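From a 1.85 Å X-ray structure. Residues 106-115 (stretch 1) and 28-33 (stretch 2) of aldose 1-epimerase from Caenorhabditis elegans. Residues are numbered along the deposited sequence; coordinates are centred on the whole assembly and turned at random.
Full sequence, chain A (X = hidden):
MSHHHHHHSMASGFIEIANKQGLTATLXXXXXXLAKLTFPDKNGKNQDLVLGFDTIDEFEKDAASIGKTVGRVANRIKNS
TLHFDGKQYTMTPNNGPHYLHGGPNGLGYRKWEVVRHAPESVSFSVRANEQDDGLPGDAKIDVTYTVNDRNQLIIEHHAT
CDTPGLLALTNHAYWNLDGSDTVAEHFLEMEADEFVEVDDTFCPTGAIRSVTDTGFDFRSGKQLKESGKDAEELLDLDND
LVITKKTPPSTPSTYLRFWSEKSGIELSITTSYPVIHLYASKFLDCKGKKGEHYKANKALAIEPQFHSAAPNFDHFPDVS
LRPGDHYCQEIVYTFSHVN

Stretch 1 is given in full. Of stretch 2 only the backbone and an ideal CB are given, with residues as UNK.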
ATOM      1  N   GLY A 106      -9.361  -7.794  -9.063  1.00 25.96           N
ATOM      2  CA  GLY A 106      -8.551  -8.015  -7.875  1.00 24.97           C
ATOM      3  C   GLY A 106      -9.313  -7.490  -6.666  1.00 25.73           C
ATOM      4  O   GLY A 106     -10.366  -6.856  -6.818  1.00 24.44           O
ATOM      5  N   LEU A 107      -8.790  -7.739  -5.469  1.00 24.75           N
ATOM      6  CA  LEU A 107      -9.439  -7.291  -4.240  1.00 26.03           C
ATOM      7  C   LEU A 107      -9.706  -5.789  -4.190  1.00 25.57           C
ATOM      8  O   LEU A 107     -10.706  -5.354  -3.628  1.00 26.15           O
ATOM      9  CB  LEU A 107      -8.601  -7.708  -3.020  1.00 23.50           C
ATOM     10  CG  LEU A 107      -8.242  -9.195  -2.914  1.00 23.05           C
ATOM     11  CD1 LEU A 107      -7.529  -9.449  -1.590  1.00 21.15           C
ATOM     12  CD2 LEU A 107      -9.504 -10.062  -3.006  1.00 21.94           C
ATOM     13  N   GLY A 108      -8.816  -5.000  -4.781  1.00 25.75           N
ATOM     14  CA  GLY A 108      -9.002  -3.560  -4.774  1.00 27.85           C
ATOM     15  C   GLY A 108     -10.217  -3.109  -5.570  1.00 29.44           C
ATOM     16  O   GLY A 108     -10.710  -1.994  -5.374  1.00 28.43           O
ATOM     17  N   TYR A 109     -10.710  -3.971  -6.457  1.00 29.85           N
ATOM     18  CA  TYR A 109     -11.874  -3.633  -7.278  1.00 32.94           C
ATOM     19  C   TYR A 109     -13.143  -4.348  -6.861  1.00 33.59           C
ATOM     20  O   TYR A 109     -14.102  -4.409  -7.629  1.00 34.06           O
ATOM     21  CB  TYR A 109     -11.598  -3.944  -8.753  1.00 33.77           C
ATOM     22  CG  TYR A 109     -10.538  -3.068  -9.359  1.00 33.62           C
ATOM     23  CD1 TYR A 109     -10.738  -1.697  -9.495  1.00 34.85           C
ATOM     24  CD2 TYR A 109      -9.315  -3.600  -9.761  1.00 35.27           C
ATOM     25  CE1 TYR A 109      -9.743  -0.875 -10.011  1.00 35.66           C
ATOM     26  CE2 TYR A 109      -8.315  -2.786 -10.278  1.00 34.34           C
ATOM     27  CZ  TYR A 109      -8.536  -1.422 -10.398  1.00 35.71           C
ATOM     28  OH  TYR A 109      -7.544  -0.602 -10.886  1.00 36.16           O
ATOM     29  N   ARG A 110     -13.162  -4.888  -5.648  1.00 33.03           N
ATOM     30  CA  ARG A 110     -14.350  -5.591  -5.190  1.00 34.23           C
ATOM     31  C   ARG A 110     -14.961  -4.986  -3.933  1.00 34.32           C
ATOM     32  O   ARG A 110     -14.288  -4.301  -3.170  1.00 34.93           O
ATOM     33  CB  ARG A 110     -14.015  -7.063  -4.976  1.00 34.71           C
ATOM     34  CG  ARG A 110     -13.535  -7.734  -6.260  1.00 35.45           C
ATOM     35  CD  ARG A 110     -13.245  -9.184  -6.032  1.00 33.41           C
ATOM     36  NE  ARG A 110     -14.423  -9.867  -5.517  1.00 35.49           N
ATOM     37  CZ  ARG A 110     -14.410 -11.092  -5.010  1.00 34.33           C
ATOM     38  NH1 ARG A 110     -13.271 -11.773  -4.954  1.00 34.62           N
ATOM     39  NH2 ARG A 110     -15.533 -11.632  -4.552  1.00 35.68           N
ATOM     40  N   LYS A 111     -16.252  -5.234  -3.742  1.00 34.76           N
ATOM     41  CA  LYS A 111     -16.978  -4.724  -2.591  1.00 34.13           C
ATOM     42  C   LYS A 111     -16.816  -5.679  -1.413  1.00 32.49           C
ATOM     43  O   LYS A 111     -17.320  -6.804  -1.434  1.00 31.13           O
ATOM     44  CB  LYS A 111     -18.462  -4.568  -2.942  1.00 38.92           C
ATOM     45  CG  LYS A 111     -18.712  -3.820  -4.252  1.00 41.78           C
ATOM     46  CD  LYS A 111     -20.200  -3.565  -4.487  1.00 46.29           C
ATOM     47  CE  LYS A 111     -20.718  -2.473  -3.565  1.00 46.85           C
ATOM     48  NZ  LYS A 111     -19.998  -1.190  -3.817  1.00 48.23           N
ATOM     49  N   TRP A 112     -16.100  -5.226  -0.388  1.00 29.97           N
ATOM     50  CA  TRP A 112     -15.868  -6.038   0.800  1.00 27.70           C
ATOM     51  C   TRP A 112     -17.038  -5.917   1.775  1.00 30.21           C
ATOM     52  O   TRP A 112     -17.735  -4.905   1.789  1.00 30.22           O
ATOM     53  CB  TRP A 112     -14.607  -5.574   1.522  1.00 27.29           C
ATOM     54  CG  TRP A 112     -13.338  -5.744   0.763  1.00 24.38           C
ATOM     55  CD1 TRP A 112     -13.048  -5.262  -0.484  1.00 24.57           C
ATOM     56  CD2 TRP A 112     -12.151  -6.384   1.235  1.00 22.96           C
ATOM     57  NE1 TRP A 112     -11.741  -5.562  -0.815  1.00 22.35           N
ATOM     58  CE2 TRP A 112     -11.170  -6.248   0.226  1.00 23.05           C
ATOM     59  CE3 TRP A 112     -11.817  -7.056   2.416  1.00 21.36           C
ATOM     60  CZ2 TRP A 112      -9.878  -6.760   0.366  1.00 23.93           C
ATOM     61  CZ3 TRP A 112     -10.527  -7.565   2.554  1.00 24.58           C
ATOM     62  CH2 TRP A 112      -9.577  -7.412   1.534  1.00 23.57           C
ATOM     63  N   GLU A 113     -17.229  -6.945   2.595  1.00 30.92           N
ATOM     64  CA  GLU A 113     -18.305  -6.957   3.583  1.00 34.41           C
ATOM     65  C   GLU A 113     -17.804  -6.293   4.864  1.00 33.83           C
ATOM     66  O   GLU A 113     -16.624  -6.385   5.194  1.00 32.27           O
ATOM     67  CB  GLU A 113     -18.712  -8.396   3.915  1.00 37.39           C
ATOM     68  CG  GLU A 113     -19.373  -9.150   2.775  1.00 45.28           C
ATOM     69  CD  GLU A 113     -20.809  -8.724   2.563  1.00 49.41           C
ATOM     70  OE1 GLU A 113     -21.631  -8.947   3.477  1.00 52.65           O
ATOM     71  OE2 GLU A 113     -21.120  -8.166   1.488  1.00 52.13           O
ATOM     72  N   VAL A 114     -18.694  -5.608   5.569  1.00 32.68           N
ATOM     73  CA  VAL A 114     -18.316  -4.952   6.809  1.00 32.78           C
ATOM     74  C   VAL A 114     -18.650  -5.971   7.884  1.00 32.31           C
ATOM     75  O   VAL A 114     -19.821  -6.252   8.127  1.00 32.91           O
ATOM     76  CB  VAL A 114     -19.132  -3.676   7.052  1.00 34.12           C
ATOM     77  CG1 VAL A 114     -18.856  -3.153   8.452  1.00 33.35           C
ATOM     78  CG2 VAL A 114     -18.777  -2.628   6.016  1.00 34.49           C
ATOM     79  N   VAL A 115     -17.630  -6.542   8.512  1.00 29.54           N
ATOM     80  CA  VAL A 115     -17.867  -7.534   9.550  1.00 29.74           C
ATOM     81  C   VAL A 115     -17.800  -6.976  10.965  1.00 29.91           C
ATOM     82  O   VAL A 115     -18.216  -7.638  11.915  1.00 31.22           O
ATOM     83  CB  VAL A 115     -16.888  -8.714   9.431  1.00 30.89           C
ATOM     84  CG1 VAL A 115     -17.250  -9.562   8.223  1.00 32.00           C
ATOM     85  CG2 VAL A 115     -15.462  -8.201   9.309  1.00 32.11           C
ATOM     86  N   UNK A  28     -13.810   2.883   3.057  1.00 33.74           N
ATOM     87  CA  UNK A  28     -14.844   2.584   2.076  1.00 34.52           C
ATOM     88  C   UNK A  28     -14.845   1.077   1.828  1.00 34.80           C
ATOM     89  O   UNK A  28     -13.808   0.492   1.510  1.00 34.59           O
ATOM     90  CB  UNK A  28     -14.618   3.359   0.776  1.00 34.52           C
ATOM     91  N   UNK A  29     -16.008   0.429   1.985  1.00 35.81           N
ATOM     92  CA  UNK A  29     -16.137  -1.016   1.777  1.00 35.89           C
ATOM     93  C   UNK A  29     -15.574  -1.451   0.430  1.00 35.02           C
ATOM     94  O   UNK A  29     -14.987  -2.529   0.307  1.00 34.06           O
ATOM     95  CB  UNK A  29     -17.605  -1.435   1.881  1.00 35.89           C
ATOM     96  N   UNK A  30     -15.756  -0.606  -0.582  1.00 34.16           N
ATOM     97  CA  UNK A  30     -15.256  -0.922  -1.912  1.00 33.09           C
ATOM     98  C   UNK A  30     -13.738  -0.904  -1.906  1.00 31.64           C
ATOM     99  O   UNK A  30     -13.113   0.133  -1.670  1.00 30.39           O
ATOM    100  CB  UNK A  30     -15.802   0.061  -2.949  1.00 33.09           C
ATOM    101  N   UNK A  31     -13.150  -2.067  -2.165  1.00 30.80           N
ATOM    102  CA  UNK A  31     -11.706  -2.180  -2.186  1.00 29.78           C
ATOM    103  C   UNK A  31     -11.088  -2.007  -0.810  1.00 29.25           C
ATOM    104  O   UNK A  31      -9.874  -1.827  -0.707  1.00 29.45           O
ATOM    105  CB  UNK A  31     -11.118  -1.148  -3.151  1.00 29.78           C
ATOM    106  N   UNK A  32     -11.908  -2.073   0.241  1.00 28.75           N
ATOM    107  CA  UNK A  32     -11.424  -1.915   1.619  1.00 27.90           C
ATOM    108  C   UNK A  32     -10.411  -0.777   1.591  1.00 28.41           C
ATOM    109  O   UNK A  32      -9.281  -0.907   2.071  1.00 27.12           O
ATOM    110  CB  UNK A  32     -10.808  -3.205   2.165  1.00 27.90           C
ATOM    111  N   UNK A  33     -10.854   0.339   1.024  1.00 27.04           N
ATOM    112  CA  UNK A  33     -10.070   1.556   0.860  1.00 29.43           C
ATOM    113  C   UNK A  33      -9.964   2.587   1.979  1.00 29.05           C
ATOM    114  O   UNK A  33     -10.930   2.866   2.686  1.00 29.70           O
ATOM    115  CB  UNK A  33     -10.632   2.287  -0.361  1.00 29.43           C
TER

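Position 28 offers little to reason from. Its ideal CB has no atom of stretch 1 within 5.5 Å, and phi/psi of -136/126° is an extended backbone open to most residues. The deposited residue is Leu28, whose side chain's nearest approach to stretch 1 is Leu28 CG to Lys111 NZ, 7.2 Å; its backbone pairs with position 33 in both directions.

Position 29 has its CA-to-CB bond sideways to stretch 1, with the ideal CB 3.5 Å from Trp112 O and 4.5 Å from Val114 CG2. The first neighbour limits bulk on that side, while the second offers an apolar methyl. Phi of -52° lies in the range a proline ring permits, and the backbone N has no acceptor in stretch 1, so proline fits, as would alanine or a small aliphatic residue. The deposited residue is Pro29, with its CG 4.1 Å from Val114 CG2. Its carbonyl does the polar work: Trp112 N donates to Pro29 O at 3.0 Å with an angle of 156°.

At position 30 CB again points sideways, 4.5 Å from Lys111 NZ and 4.6 Å from Arg110 O. Beyond it lie the Lys111 aliphatic chain and the carbonyls of residues 108 to 110. An acidic side chain might answer the ammonium, but those carbonyls would not welcome it; a long apolar or aromatic group could fill the space against them. The deposited residue is Phe30, chi1 -180° (t), whose ring comes nearer to stretch 1 than its CB direction suggests. Gly108 O lies over one face, 4.1 Å from Phe30 CE2, and Lys111 CG sits at the edge, 4.0 Å from Phe30 CD1. Tyr109 O approaches Phe30 CE1 to 3.3 Å. The backbones of Phe30 and Lys111 form a single beta bridge, their CA atoms 4.2 Å apart.

Position 31 is the most constrained. Phi/psi of 68/14° favours glycine, and the ideal CB would fall 2.4 Å from Gly108 O, a clash. Glycine is therefore the clear choice, and Gly31 is deposited. Without a side chain, Gly31 CA reaches 3.3 Å from Gly108 O in a CA-H...O contact, and Gly31 N donates to Arg110 O at 2.7 Å and 159°. It is also the third residue of a type II turn running from Pro29 to position 32, closed by the latter's N to Pro29 O at 3.1 Å.

Position 32 points its CB toward stretch 1, only 3.6 Å from Trp112 CD2. The indole face leaves little depth directly ahead, which favours a small residue; phi/psi of 41/52° would also suit glycine or asparagine. The deposited residue is Ala32. Its CB lies 3.6 Å from the centroid of the Trp112 five-membered ring (CG, CD1, NE1, CE2 and CD2), 13° off the normal, a CH-pi contact over the face.

At position 33 the CA-to-CB bond points sideways and the ideal CB has nothing of stretch 1 within 5.5 Å, so many residues would serve. Thr33 is deposited; Thr33 OG1 donates to Phe30 O at 2.9 Å, bracing the turn from within stretch 2.

Stretch 2 28-33: LPFGAT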
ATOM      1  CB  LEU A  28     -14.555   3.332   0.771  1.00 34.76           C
ATOM      2  CG  LEU A  28     -15.606   3.313  -0.343  1.00 36.34           C
ATOM      3  CD1 LEU A  28     -16.883   4.009   0.131  1.00 36.88           C
ATOM      4  CD2 LEU A  28     -15.045   4.024  -1.568  1.00 36.92           C
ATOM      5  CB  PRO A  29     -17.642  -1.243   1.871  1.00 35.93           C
ATOM      6  CG  PRO A  29     -18.073  -0.196   2.849  1.00 36.37           C
ATOM      7  CD  PRO A  29     -17.302   1.016   2.381  1.00 36.72           C
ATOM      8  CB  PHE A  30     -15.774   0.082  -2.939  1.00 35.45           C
ATOM      9  CG  PHE A  30     -15.303  -0.195  -4.334  1.00 36.78           C
ATOM     10  CD1 PHE A  30     -15.752  -1.319  -5.022  1.00 37.77           C
ATOM     11  CD2 PHE A  30     -14.390   0.649  -4.950  1.00 37.80           C
ATOM     12  CE1 PHE A  30     -15.294  -1.596  -6.308  1.00 39.32           C
ATOM     13  CE2 PHE A  30     -13.924   0.381  -6.236  1.00 38.53           C
ATOM     14  CZ  PHE A  30     -14.378  -0.745  -6.915  1.00 39.02           C
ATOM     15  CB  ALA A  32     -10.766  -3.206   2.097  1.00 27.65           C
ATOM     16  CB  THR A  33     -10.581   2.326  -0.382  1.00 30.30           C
ATOM     17  OG1 THR A  33     -10.579   1.457  -1.519  1.00 29.77           O
ATOM     18  CG2 THR A  33      -9.706   3.543  -0.662  1.00 30.84           C
TER
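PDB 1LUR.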